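PDB 4JWO: phosphate binding protein from Planctomyces limnophilus, which probably binds phosphate for a system that transports it across the cytoplasmic membrane. Local coordinates for residues Thr70-Ser75 against Val93-Thr98; Val146-Ala151 against Gly236-Phe241. One frame throughout, in Å; residues are numbered along the deposited sequence.

Interaction 1. Residues Thr70-Ser75 against Val93-Thr98; sequences TVFPIS and VAMSGT. With SO4 (sulfate ion), chain B.
Phe72 of helix 72-85 lays its ring against Val93, at the end of strand 89-93, and Met95 in the loop after it. The core of the meeting is a Met-aromatic contact. Met95 is selenomethionine, and its SE sits over one face of the Phe72 ring, displaced toward the rim, 4.3 Å from the ring centroid. It stands 21° off the ring normal. CG anti to the backbone N and an extended second torsion carry SE over that face, and the chain bends only beyond it, at CE; a long, polarisable side chain suits such a place. The edge of the same ring meets carbonyls: Val93 O lies 3.5 Å from Phe72 CE1 and Ala94 O 3.6 Å from Phe72 CD1, both in the ring plane, where the weakly positive C-H rim faces the oxygens. Phe72 CG stands anti to its backbone N (chi1 -171°), which starts the ring out toward the loop. The branched Val93 touches two partners with one methyl, for CG1 meets the Phe72 rim and also Ser75 CB. The loop leads on through Gly97, the N-cap of helix 98-106, to a sulfate, probably from the crystallisation liquor, at a site consistent with the phosphate pocket of a PBP-superfamily domain. Thr98 N donates to sulfate O3 with an N-H...O angle of 170°, and Thr98 OG1 donates to sulfate O2 at 2.6 Å.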
ATOM      1  N   THR A  70      -2.024  -2.768   4.607  1.00 19.48           N
ATOM      2  CA  THR A  70      -1.279  -2.911   3.366  1.00 17.72           C
ATOM      3  C   THR A  70       0.039  -3.663   3.509  1.00 18.21           C
ATOM      4  O   THR A  70       0.542  -4.228   2.545  1.00 19.96           O
ATOM      5  CB  THR A  70      -1.079  -1.565   2.614  1.00 18.72           C
ATOM      6  OG1 THR A  70      -0.381  -0.641   3.451  1.00 25.34           O
ATOM      7  CG2 THR A  70      -2.423  -0.972   2.250  1.00 23.10           C
ATOM      8  N   VAL A  71       0.602  -3.676   4.713  1.00 17.43           N
ATOM      9  CA  VAL A  71       1.810  -4.451   4.945  1.00 18.28           C
ATOM     10  C   VAL A  71       1.444  -5.883   5.354  1.00 19.52           C
ATOM     11  O   VAL A  71       2.215  -6.811   5.111  1.00 21.90           O
ATOM     12  CB  VAL A  71       2.742  -3.766   5.965  1.00 20.12           C
ATOM     13  CG1 VAL A  71       4.038  -4.566   6.155  1.00 21.50           C
ATOM     14  CG2 VAL A  71       3.049  -2.334   5.503  1.00 21.00           C
ATOM     15  N   PHE A  72       0.242  -6.059   5.913  1.00 19.94           N
ATOM     16  CA  PHE A  72      -0.276  -7.382   6.308  1.00 21.30           C
ATOM     17  C   PHE A  72      -0.021  -8.514   5.290  1.00 21.47           C
ATOM     18  O   PHE A  72       0.453  -9.579   5.683  1.00 25.11           O
ATOM     19  CB  PHE A  72      -1.780  -7.297   6.652  1.00 21.43           C
ATOM     20  CG  PHE A  72      -2.354  -8.547   7.282  1.00 23.16           C
ATOM     21  CD1 PHE A  72      -2.204  -8.790   8.633  1.00 24.82           C
ATOM     22  CD2 PHE A  72      -3.098  -9.442   6.532  1.00 28.86           C
ATOM     23  CE1 PHE A  72      -2.757  -9.926   9.226  1.00 26.64           C
ATOM     24  CE2 PHE A  72      -3.653 -10.580   7.117  1.00 35.36           C
ATOM     25  CZ  PHE A  72      -3.474 -10.820   8.466  1.00 34.12           C
ATOM     26  N   PRO A  73      -0.311  -8.292   3.987  1.00 21.56           N
ATOM     27  CA  PRO A  73      -0.105  -9.414   3.058  1.00 21.70           C
ATOM     28  C   PRO A  73       1.359  -9.818   2.933  1.00 22.52           C
ATOM     29  O   PRO A  73       1.652 -10.999   2.735  1.00 24.92           O
ATOM     30  CB  PRO A  73      -0.626  -8.878   1.715  1.00 20.20           C
ATOM     31  CG  PRO A  73      -1.514  -7.735   2.072  1.00 23.49           C
ATOM     32  CD  PRO A  73      -0.926  -7.134   3.316  1.00 20.39           C
ATOM     33  N   ILE A  74       2.266  -8.852   3.041  1.00 21.10           N
ATOM     34  CA  ILE A  74       3.690  -9.154   3.047  1.00 22.20           C
ATOM     35  C   ILE A  74       4.053  -9.922   4.309  1.00 24.44           C
ATOM     36  O   ILE A  74       4.653 -10.989   4.243  1.00 28.39           O
ATOM     37  CB  ILE A  74       4.540  -7.872   2.980  1.00 22.10           C
ATOM     38  CG1 ILE A  74       4.255  -7.116   1.683  1.00 24.06           C
ATOM     39  CG2 ILE A  74       6.025  -8.203   3.105  1.00 26.97           C
ATOM     40  CD1 ILE A  74       4.962  -5.773   1.615  1.00 25.25           C
ATOM     41  N   SER A  75       3.678  -9.378   5.462  1.00 23.94           N
ATOM     42  CA  SER A  75       3.971 -10.024   6.738  1.00 25.57           C
ATOM     43  C   SER A  75       3.407 -11.444   6.816  1.00 27.22           C
ATOM     44  O   SER A  75       4.072 -12.348   7.317  1.00 32.70           O
ATOM     45  CB  SER A  75       3.442  -9.188   7.909  1.00 26.62           C
ATOM     46  OG  SER A  75       4.101  -7.940   7.967  1.00 27.02           O
ATOM     47  N   VAL A  93       0.427 -12.562  13.269  1.00 35.59           N
ATOM     48  CA  VAL A  93       0.346 -11.343  12.478  1.00 32.54           C
ATOM     49  C   VAL A  93      -1.004 -10.682  12.684  1.00 31.81           C
ATOM     50  O   VAL A  93      -2.042 -11.258  12.352  1.00 31.98           O
ATOM     51  CB  VAL A  93       0.562 -11.608  10.970  1.00 36.79           C
ATOM     52  CG1 VAL A  93       0.643 -10.297  10.216  1.00 28.55           C
ATOM     53  CG2 VAL A  93       1.827 -12.411  10.741  1.00 32.16           C
ATOM     54  N   ALA A  94      -0.983  -9.471  13.229  1.00 31.19           N
ATOM     55  CA  ALA A  94      -2.207  -8.731  13.484  1.00 32.64           C
ATOM     56  C   ALA A  94      -2.286  -7.555  12.536  1.00 28.40           C
ATOM     57  O   ALA A  94      -1.338  -7.269  11.801  1.00 27.88           O
ATOM     58  CB  ALA A  94      -2.247  -8.250  14.920  1.00 34.19           C
HETATM   59  N   MSE A  95      -3.406  -6.844  12.582  1.00 30.44           N
HETATM   60  CA  MSE A  95      -3.660  -5.783  11.624  1.00 26.28           C
HETATM   61  C   MSE A  95      -4.310  -4.572  12.278  1.00 31.76           C
HETATM   62  O   MSE A  95      -5.404  -4.165  11.893  1.00 33.63           O
HETATM   63  CB  MSE A  95      -4.561  -6.325  10.518  1.00 31.57           C
HETATM   64  CG  MSE A  95      -4.439  -5.584   9.221  1.00 28.42           C
HETATM   65 SE   MSE A  95      -5.677  -6.379   7.941  0.66 24.49          SE
HETATM   66  CE  MSE A  95      -7.288  -5.642   8.688  1.00 34.68           C
ATOM     67  N   SER A  96      -3.630  -4.005  13.269  1.00 30.98           N
ATOM     68  CA  SER A  96      -4.171  -2.889  14.040  1.00 32.04           C
ATOM     69  C   SER A  96      -4.171  -1.567  13.281  1.00 34.01           C
ATOM     70  O   SER A  96      -4.782  -0.594  13.726  1.00 34.01           O
ATOM     71  CB  SER A  96      -3.392  -2.726  15.347  1.00 31.06           C
ATOM     72  OG  SER A  96      -3.509  -3.900  16.122  1.00 36.21           O
ATOM     73  N   GLY A  97      -3.485  -1.534  12.143  1.00 29.96           N
ATOM     74  CA  GLY A  97      -3.322  -0.315  11.370  1.00 27.48           C
ATOM     75  C   GLY A  97      -1.924   0.237  11.579  1.00 24.69           C
ATOM     76  O   GLY A  97      -1.198  -0.240  12.445  1.00 27.39           O
ATOM     77  N   THR A  98      -1.536   1.233  10.795  1.00 22.71           N
ATOM     78  CA  THR A  98      -0.207   1.813  10.964  1.00 22.93           C
ATOM     79  C   THR A  98      -0.104   2.490  12.319  1.00 27.90           C
ATOM     80  O   THR A  98       0.812   2.210  13.087  1.00 27.31           O
ATOM     81  CB  THR A  98       0.140   2.818   9.857  1.00 23.67           C
ATOM     82  OG1 THR A  98       0.272   2.130   8.604  1.00 22.90           O
ATOM     83  CG2 THR A  98       1.454   3.502  10.172  1.00 26.66           C
TER
HETATM   84  S   SO4 B 401      -3.116   1.789   7.404  1.00 45.02           S
HETATM   85  O1  SO4 B 401      -3.999   2.137   6.296  1.00 41.94           O
HETATM   86  O2  SO4 B 401      -1.718   1.871   7.004  1.00 49.46           O
HETATM   87  O3  SO4 B 401      -3.344   2.737   8.481  1.00 33.74           O
HETATM   88  O4  SO4 B 401      -3.414   0.416   7.826  1.00 41.77           O

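Interaction 2. Residues Val146-Ala151 against Gly236-Phe241; sequences VVINPA and GALGYF
Val147 and Gly239 exchange both of their backbone hydrogen bonds: Val147 N donates to Gly239 O at 2.8 Å, and Gly239 N returns a bond to Val147 O at 2.9 Å. Both are nearly straight, with N-H...O angles of 167° and 163°. The second donor lies in the carbonyl plane of Val147, while the first is tilted 32° from that of Gly239. Each acceptor also takes a CA-H contact, Gly239 O from Val146 CA and Val147 O from Leu238 CA. Strands 134-148 and 237-242 thus run antiparallel in the mixed sheet, with Val147 and Gly239 as the hydrogen-bonded pair; strands 254-259 and 189-192 flank them, bonding Val146 and Ile148 on one side and Leu238 on the other. Past the strand end a water bridges the two segments, accepting from Asn149 N and donating to Ala237 O at 2.7 Å. Asn149 OD1 accepts from Ala151 N in an Asx turn, and its ND2 is bound by Val231 O. Gly239 has no side chain beside Val147, whose CG2 packs 3.6 Å from Phe241 CZ. An alanine in place of Val147 would probably open a gap beside the Phe241 ring tip, CZ losing its contacts with CG1 and CG2. On the other face, in one of two modelled conformers, Leu238 CD1 fits between two branched neighbours, Val146 CG1 and Ile148 CG2.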
ATOM      1  N   VAL A 146      -5.911   4.267 -11.018  1.00 13.75           N
ATOM      2  CA  VAL A 146      -7.280   4.600 -11.377  1.00 11.52           C
ATOM      3  C   VAL A 146      -7.412   4.353 -12.871  1.00 13.81           C
ATOM      4  O   VAL A 146      -6.562   4.783 -13.658  1.00 14.42           O
ATOM      5  CB  VAL A 146      -7.572   6.066 -11.072  1.00 12.84           C
ATOM      6  CG1 VAL A 146      -8.951   6.456 -11.574  1.00 17.07           C
ATOM      7  CG2 VAL A 146      -7.448   6.302  -9.569  1.00 15.30           C
ATOM      8  N   VAL A 147      -8.453   3.628 -13.265  1.00 13.37           N
ATOM      9  CA  VAL A 147      -8.622   3.263 -14.661  1.00 12.32           C
ATOM     10  C   VAL A 147      -9.967   3.706 -15.209  1.00 15.19           C
ATOM     11  O   VAL A 147     -10.957   3.782 -14.489  1.00 14.71           O
ATOM     12  CB  VAL A 147      -8.470   1.731 -14.867  1.00 14.90           C
ATOM     13  CG1 VAL A 147      -7.046   1.294 -14.552  1.00 16.16           C
ATOM     14  CG2 VAL A 147      -9.470   0.961 -13.990  1.00 16.89           C
ATOM     15  N   ILE A 148      -9.972   4.030 -16.493  1.00 13.22           N
ATOM     16  CA  ILE A 148     -11.189   4.303 -17.232  1.00 13.95           C
ATOM     17  C   ILE A 148     -11.231   3.405 -18.461  1.00 17.02           C
ATOM     18  O   ILE A 148     -10.253   2.719 -18.784  1.00 14.77           O
ATOM     19  CB  ILE A 148     -11.296   5.795 -17.614  1.00 14.21           C
ATOM     20  CG1 ILE A 148     -10.030   6.260 -18.336  1.00 14.01           C
ATOM     21  CG2 ILE A 148     -11.528   6.629 -16.364  1.00 15.69           C
ATOM     22  CD1 ILE A 148     -10.052   7.742 -18.780  1.00 15.05           C
ATOM     23  N   ASN A 149     -12.366   3.379 -19.145  1.00 14.47           N
ATOM     24  CA  ASN A 149     -12.480   2.590 -20.353  1.00 14.70           C
ATOM     25  C   ASN A 149     -11.668   3.284 -21.433  1.00 18.50           C
ATOM     26  O   ASN A 149     -11.618   4.510 -21.460  1.00 17.95           O
ATOM     27  CB  ASN A 149     -13.947   2.511 -20.761  1.00 17.52           C
ATOM     28  CG  ASN A 149     -14.168   1.600 -21.929  1.00 18.78           C
ATOM     29  OD1 ASN A 149     -14.065   2.016 -23.088  1.00 20.81           O
ATOM     30  ND2 ASN A 149     -14.482   0.338 -21.642  1.00 18.79           N
ATOM     31  N   PRO A 150     -11.007   2.516 -22.313  1.00 17.89           N
ATOM     32  CA  PRO A 150     -10.180   3.192 -23.320  1.00 19.07           C
ATOM     33  C   PRO A 150     -10.959   4.147 -24.219  1.00 19.85           C
ATOM     34  O   PRO A 150     -10.342   5.049 -24.795  1.00 20.79           O
ATOM     35  CB  PRO A 150      -9.606   2.025 -24.132  1.00 23.50           C
ATOM     36  CG  PRO A 150      -9.523   0.913 -23.134  1.00 21.81           C
ATOM     37  CD  PRO A 150     -10.809   1.056 -22.343  1.00 19.98           C
ATOM     38  N   ALA A 151     -12.275   3.959 -24.344  1.00 19.34           N
ATOM     39  CA  ALA A 151     -13.096   4.843 -25.179  1.00 21.49           C
ATOM     40  C   ALA A 151     -13.320   6.215 -24.537  1.00 21.55           C
ATOM     41  O   ALA A 151     -13.810   7.135 -25.189  1.00 22.51           O
ATOM     42  CB  ALA A 151     -14.425   4.197 -25.504  1.00 24.31           C
ATOM     43  N   GLY A 236     -18.482   4.195 -19.560  1.00 19.73           N
ATOM     44  CA  GLY A 236     -18.447   5.236 -18.553  1.00 19.03           C
ATOM     45  C   GLY A 236     -17.830   4.817 -17.233  1.00 15.73           C
ATOM     46  O   GLY A 236     -18.033   5.479 -16.215  1.00 17.29           O
ATOM     47  N   ALA A 237     -17.073   3.721 -17.230  1.00 16.12           N
ATOM     48  CA  ALA A 237     -16.521   3.198 -15.982  1.00 14.06           C
ATOM     49  C   ALA A 237     -15.378   4.017 -15.394  1.00 16.05           C
ATOM     50  O   ALA A 237     -14.609   4.661 -16.097  1.00 16.35           O
ATOM     51  CB  ALA A 237     -16.050   1.758 -16.180  1.00 20.09           C
ATOM     52  N   LEU A 238     -15.276   3.985 -14.075  1.00 14.67           N
ATOM     53  CA  LEU A 238     -14.107   4.494 -13.363  0.53 15.48           C
ATOM     54  C   LEU A 238     -13.799   3.462 -12.288  1.00 18.10           C
ATOM     55  O   LEU A 238     -14.676   3.143 -11.504  1.00 16.39           O
ATOM     56  CB  LEU A 238     -14.428   5.835 -12.705  0.53 15.25           C
ATOM     57  CG  LEU A 238     -13.333   6.457 -11.829  0.53 19.44           C
ATOM     58  CD1 LEU A 238     -12.251   7.045 -12.698  0.53 17.71           C
ATOM     59  CD2 LEU A 238     -13.884   7.519 -10.889  0.53 23.08           C
ATOM     60  N   GLY A 239     -12.579   2.946 -12.246  1.00 15.23           N
ATOM     61  CA  GLY A 239     -12.262   1.925 -11.259  1.00 13.95           C
ATOM     62  C   GLY A 239     -10.924   2.179 -10.604  1.00 13.64           C
ATOM     63  O   GLY A 239     -10.147   3.008 -11.069  1.00 14.75           O
ATOM     64  N   TYR A 240     -10.660   1.494  -9.498  1.00 14.20           N
ATOM     65  CA  TYR A 240      -9.318   1.500  -8.924  1.00 12.77           C
ATOM     66  C   TYR A 240      -8.943   0.123  -8.428  1.00 14.14           C
ATOM     67  O   TYR A 240      -9.800  -0.651  -8.004  1.00 14.87           O
ATOM     68  CB  TYR A 240      -9.165   2.537  -7.794  1.00 11.91           C
ATOM     69  CG  TYR A 240      -9.865   2.210  -6.488  1.00 13.06           C
ATOM     70  CD1 TYR A 240      -9.212   1.501  -5.487  1.00 13.24           C
ATOM     71  CD2 TYR A 240     -11.164   2.646  -6.241  1.00 14.48           C
ATOM     72  CE1 TYR A 240      -9.839   1.214  -4.278  1.00 13.70           C
ATOM     73  CE2 TYR A 240     -11.812   2.352  -5.028  1.00 15.11           C
ATOM     74  CZ  TYR A 240     -11.131   1.645  -4.054  1.00 15.72           C
ATOM     75  OH  TYR A 240     -11.740   1.362  -2.845  1.00 16.96           O
ATOM     76  N   PHE A 241      -7.649  -0.168  -8.500  1.00 13.57           N
ATOM     77  CA  PHE A 241      -7.078  -1.427  -8.024  1.00 13.45           C
ATOM     78  C   PHE A 241      -5.563  -1.335  -8.105  1.00 18.73           C
ATOM     79  O   PHE A 241      -5.023  -0.342  -8.579  1.00 16.05           O
ATOM     80  CB  PHE A 241      -7.638  -2.678  -8.752  1.00 14.90           C
ATOM     81  CG  PHE A 241      -7.828  -2.517 -10.250  1.00 16.27           C
ATOM     82  CD1 PHE A 241      -6.740  -2.462 -11.113  1.00 15.71           C
ATOM     83  CD2 PHE A 241      -9.100  -2.457 -10.788  1.00 15.10           C
ATOM     84  CE1 PHE A 241      -6.928  -2.327 -12.503  1.00 17.26           C
ATOM     85  CE2 PHE A 241      -9.293  -2.340 -12.164  1.00 17.19           C
ATOM     86  CZ  PHE A 241      -8.209  -2.265 -13.017  1.00 15.64           C
TER
HETATM   87  O   HOH W   1     -14.574   5.441 -18.688  1.00 15.23           O

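How the interactions relate
Interaction 2 is a buried contact, all its touching residues being enclosed, whereas interaction 1 lies mostly at the surface, with Ser75 its one buried member. The two sit on opposite sides of the chain's centre, their own centres 28 Å apart, and share no element, although strand 134-148, which carries residues 146-148, also runs past Thr70 and Ile74 of interaction 1. Their chemistry follows their places. Between 70-75 and 93-98 no hydrogen bond passes; a helix and a loop meet through side chains and the carbonyls at the Phe72 ring edge, while Thr98 N and OG1 turn to the sulfate. Between 146-151 and 236-241 paired backbones do the joining, with aliphatic groups on one face and Val147 against Phe241 on the other.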